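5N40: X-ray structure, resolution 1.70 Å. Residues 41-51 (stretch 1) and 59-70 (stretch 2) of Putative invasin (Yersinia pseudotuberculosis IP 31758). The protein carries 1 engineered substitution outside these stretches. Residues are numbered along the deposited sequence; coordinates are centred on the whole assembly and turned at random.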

# COMPACT_ATOMS: atom_id res chain seq x y z
N ASN A 41 -26.98 -54.71 7.99
CA ASN A 41 -28.21 -54.37 8.70
C ASN A 41 -28.05 -52.99 9.34
O ASN A 41 -26.97 -52.65 9.82
CB ASN A 41 -28.51 -55.39 9.78
CG ASN A 41 -28.58 -56.81 9.25
OD1 ASN A 41 -27.81 -57.68 9.65
ND2 ASN A 41 -29.52 -57.05 8.35
N PRO A 42 -29.12 -52.19 9.39
CA PRO A 42 -29.05 -50.92 10.13
C PRO A 42 -28.85 -51.15 11.62
O PRO A 42 -29.37 -52.11 12.19
CB PRO A 42 -30.41 -50.26 9.84
CG PRO A 42 -30.96 -50.98 8.66
CD PRO A 42 -30.43 -52.37 8.75
N VAL A 43 -28.07 -50.27 12.25
CA VAL A 43 -27.87 -50.30 13.70
C VAL A 43 -28.60 -49.10 14.28
O VAL A 43 -28.21 -47.95 14.06
CB VAL A 43 -26.38 -50.28 14.07
CG1 VAL A 43 -26.20 -50.40 15.57
CG2 VAL A 43 -25.64 -51.40 13.34
N THR A 44 -29.65 -49.37 15.05
CA THR A 44 -30.53 -48.33 15.56
C THR A 44 -30.25 -48.03 17.03
O THR A 44 -29.60 -48.81 17.73
CB THR A 44 -32.00 -48.75 15.37
OG1 THR A 44 -32.27 -49.94 16.12
CG2 THR A 44 -32.30 -49.01 13.90
N GLY A 45 -30.73 -46.88 17.48
CA GLY A 45 -30.69 -46.53 18.89
C GLY A 45 -29.32 -46.21 19.43
O GLY A 45 -29.11 -46.30 20.65
N GLN A 46 -28.38 -45.81 18.59
CA GLN A 46 -27.01 -45.58 19.02
C GLN A 46 -26.77 -44.13 19.43
O GLN A 46 -27.53 -43.22 19.08
CB GLN A 46 -26.03 -45.99 17.92
CG GLN A 46 -26.16 -47.44 17.51
CD GLN A 46 -25.99 -48.38 18.69
OE1 GLN A 46 -24.90 -48.51 19.24
NE2 GLN A 46 -27.08 -49.03 19.09
N THR A 47 -25.68 -43.93 20.17
CA THR A 47 -25.24 -42.61 20.63
C THR A 47 -24.12 -42.16 19.71
O THR A 47 -22.97 -42.58 19.86
CB THR A 47 -24.80 -42.68 22.09
OG1 THR A 47 -25.92 -43.09 22.88
CG2 THR A 47 -24.30 -41.30 22.57
N VAL A 48 -24.46 -41.31 18.75
CA VAL A 48 -23.58 -40.91 17.67
C VAL A 48 -23.19 -39.44 17.85
O VAL A 48 -24.03 -38.61 18.21
CB VAL A 48 -24.27 -41.14 16.31
CG1 VAL A 48 -23.43 -40.61 15.14
CG2 VAL A 48 -24.56 -42.61 16.12
N ALA A 49 -21.92 -39.14 17.62
CA ALA A 49 -21.41 -37.78 17.66
C ALA A 49 -20.55 -37.53 16.43
O ALA A 49 -19.86 -38.43 15.96
CB ALA A 49 -20.60 -37.51 18.93
N PHE A 50 -20.62 -36.31 15.91
CA PHE A 50 -19.79 -35.88 14.79
C PHE A 50 -18.81 -34.80 15.25
O PHE A 50 -19.08 -34.06 16.20
CB PHE A 50 -20.64 -35.30 13.65
CG PHE A 50 -21.66 -36.26 13.07
CD1 PHE A 50 -21.41 -37.62 13.01
CD2 PHE A 50 -22.86 -35.79 12.57
CE1 PHE A 50 -22.36 -38.49 12.47
CE2 PHE A 50 -23.81 -36.64 12.05
CZ PHE A 50 -23.56 -37.99 11.99
N THR A 51 -17.67 -34.73 14.57
CA THR A 51 -16.76 -33.61 14.73
C THR A 51 -16.43 -33.05 13.36
O THR A 51 -16.53 -33.74 12.34
CB THR A 51 -15.46 -34.02 15.45
OG1 THR A 51 -14.67 -34.86 14.60
CG2 THR A 51 -15.79 -34.76 16.74
N ASN A 59 -26.96 -30.77 17.46
CA ASN A 59 -27.05 -32.10 18.05
C ASN A 59 -27.44 -33.14 17.01
O ASN A 59 -28.23 -32.88 16.09
CB ASN A 59 -28.05 -32.11 19.20
CG ASN A 59 -27.70 -31.13 20.31
OD1 ASN A 59 -28.55 -30.38 20.79
ND2 ASN A 59 -26.43 -31.11 20.71
N VAL A 60 -26.87 -34.33 17.15
CA VAL A 60 -27.19 -35.47 16.29
C VAL A 60 -28.53 -36.05 16.70
O VAL A 60 -28.83 -36.18 17.89
CB VAL A 60 -26.08 -36.54 16.40
CG1 VAL A 60 -26.48 -37.84 15.72
CG2 VAL A 60 -24.77 -36.01 15.83
N THR A 61 -29.35 -36.41 15.71
CA THR A 61 -30.62 -37.09 15.94
C THR A 61 -30.74 -38.27 14.98
O THR A 61 -30.14 -38.29 13.91
CB THR A 61 -31.83 -36.14 15.75
OG1 THR A 61 -31.95 -35.76 14.38
CG2 THR A 61 -31.67 -34.90 16.61
N GLU A 62 -31.52 -39.26 15.40
CA GLU A 62 -31.67 -40.50 14.65
C GLU A 62 -32.99 -40.49 13.88
O GLU A 62 -34.04 -40.14 14.43
CB GLU A 62 -31.62 -41.70 15.58
CG GLU A 62 -31.81 -43.05 14.88
CD GLU A 62 -31.79 -44.22 15.83
OE1 GLU A 62 -31.72 -43.98 17.06
OE2 GLU A 62 -31.86 -45.38 15.37
N GLN A 63 -32.92 -40.86 12.60
CA GLN A 63 -34.09 -41.12 11.78
C GLN A 63 -34.18 -42.61 11.49
O GLN A 63 -33.44 -43.43 12.06
CB GLN A 63 -34.03 -40.29 10.49
CG GLN A 63 -34.24 -38.80 10.72
CD GLN A 63 -33.01 -38.13 11.27
OE1 GLN A 63 -31.91 -38.33 10.74
NE2 GLN A 63 -33.17 -37.34 12.32
N ALA A 64 -35.11 -42.98 10.62
CA ALA A 64 -35.38 -44.38 10.37
C ALA A 64 -34.20 -45.05 9.67
O ALA A 64 -33.38 -44.40 9.01
CB ALA A 64 -36.65 -44.54 9.53
N SER A 65 -34.11 -46.37 9.85
CA SER A 65 -33.15 -47.20 9.13
C SER A 65 -31.70 -46.86 9.49
O SER A 65 -30.82 -46.89 8.64
CB SER A 65 -33.37 -47.10 7.62
OG SER A 65 -34.63 -47.66 7.26
N GLY A 66 -31.47 -46.56 10.76
CA GLY A 66 -30.10 -46.36 11.24
C GLY A 66 -29.39 -45.19 10.60
O GLY A 66 -28.17 -45.26 10.38
N LEU A 67 -30.11 -44.13 10.29
CA LEU A 67 -29.52 -42.90 9.79
C LEU A 67 -29.44 -41.89 10.93
O LEU A 67 -30.37 -41.76 11.72
CB LEU A 67 -30.34 -42.31 8.64
CG LEU A 67 -29.93 -42.70 7.22
CD1 LEU A 67 -29.81 -44.21 7.05
CD2 LEU A 67 -30.94 -42.14 6.23
N TYR A 68 -28.31 -41.19 11.01
CA TYR A 68 -28.08 -40.20 12.05
C TYR A 68 -27.58 -38.92 11.39
O TYR A 68 -26.62 -38.96 10.62
CB TYR A 68 -27.06 -40.70 13.08
CG TYR A 68 -27.43 -42.01 13.73
CD1 TYR A 68 -27.28 -43.21 13.04
CD2 TYR A 68 -27.93 -42.05 15.03
CE1 TYR A 68 -27.62 -44.42 13.63
CE2 TYR A 68 -28.27 -43.26 15.62
CZ TYR A 68 -28.10 -44.44 14.92
OH TYR A 68 -28.43 -45.65 15.51
N THR A 69 -28.23 -37.80 11.69
CA THR A 69 -27.95 -36.55 11.00
C THR A 69 -27.67 -35.41 11.97
O THR A 69 -28.10 -35.42 13.12
CB THR A 69 -29.11 -36.16 10.08
OG1 THR A 69 -30.30 -35.99 10.85
CG2 THR A 69 -29.33 -37.24 9.04
N ALA A 70 -26.92 -34.43 11.47
CA ALA A 70 -26.71 -33.16 12.16
C ALA A 70 -26.47 -32.09 11.11
O ALA A 70 -26.10 -32.37 9.97
CB ALA A 70 -25.54 -33.23 13.14
O HOH W 1 -30.19 -42.69 18.88

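The polar part of this contact is organised by two side chains of the second stretch, Tyr68 and Glu62, which serve the backbone of the loop preceding strand 48-51. The Tyr68 hydroxyl works in both directions: its OH donates to Val43 O at 2.7 Å, while Gln46 N donates to the same OH at 3.1 Å. A phenol suits this place because its rigid ring holds a group that can donate and accept at once, between a carbonyl and an amide of the loop. Gly45 N also lies 3.3 Å from Tyr68 OH, but the angle is poor; its hydrogen points instead to Glu62 OE2, at 2.8 Å and a nearly straight 167°. With chi1 and chi2 both t, Glu62 is extended enough for its carboxylate to reach this amide. Glu62 OE1 accepts from a water at 2.7 Å, and the same water donates to Gln46 O, again at 2.7 Å, so the bridge satisfies a further loop carbonyl. Within the loop, Gln46 NE2 donates to Thr44 O at 2.9 Å, curling the side chain back over the turn. Gly45, at phi 71°, occupies a conformation that favours glycine.

Gly66 shares that preference, and its bare CA packs 3.7 Å from Val43 O. An ideal CB there would lie only 3.1 Å from Pro42 CB and 3.2 Å from Val43 N, a tight fit.

Beyond the loop the contact turns apolar. Val48 CG2 sits over one face of the Tyr68 ring, 3.7 Å from its centroid, so the tyrosine combines polar recognition with packing. Val60 links Val48 to the Phe50 ring: its CG1 is 4.0 Å from Val48 CB, and its CG2 covers one face of Phe50. The Phe50 edge meets Ala70, with CD2 3.7 Å from Ala70 CB, where a small methyl fills the space beside the ring.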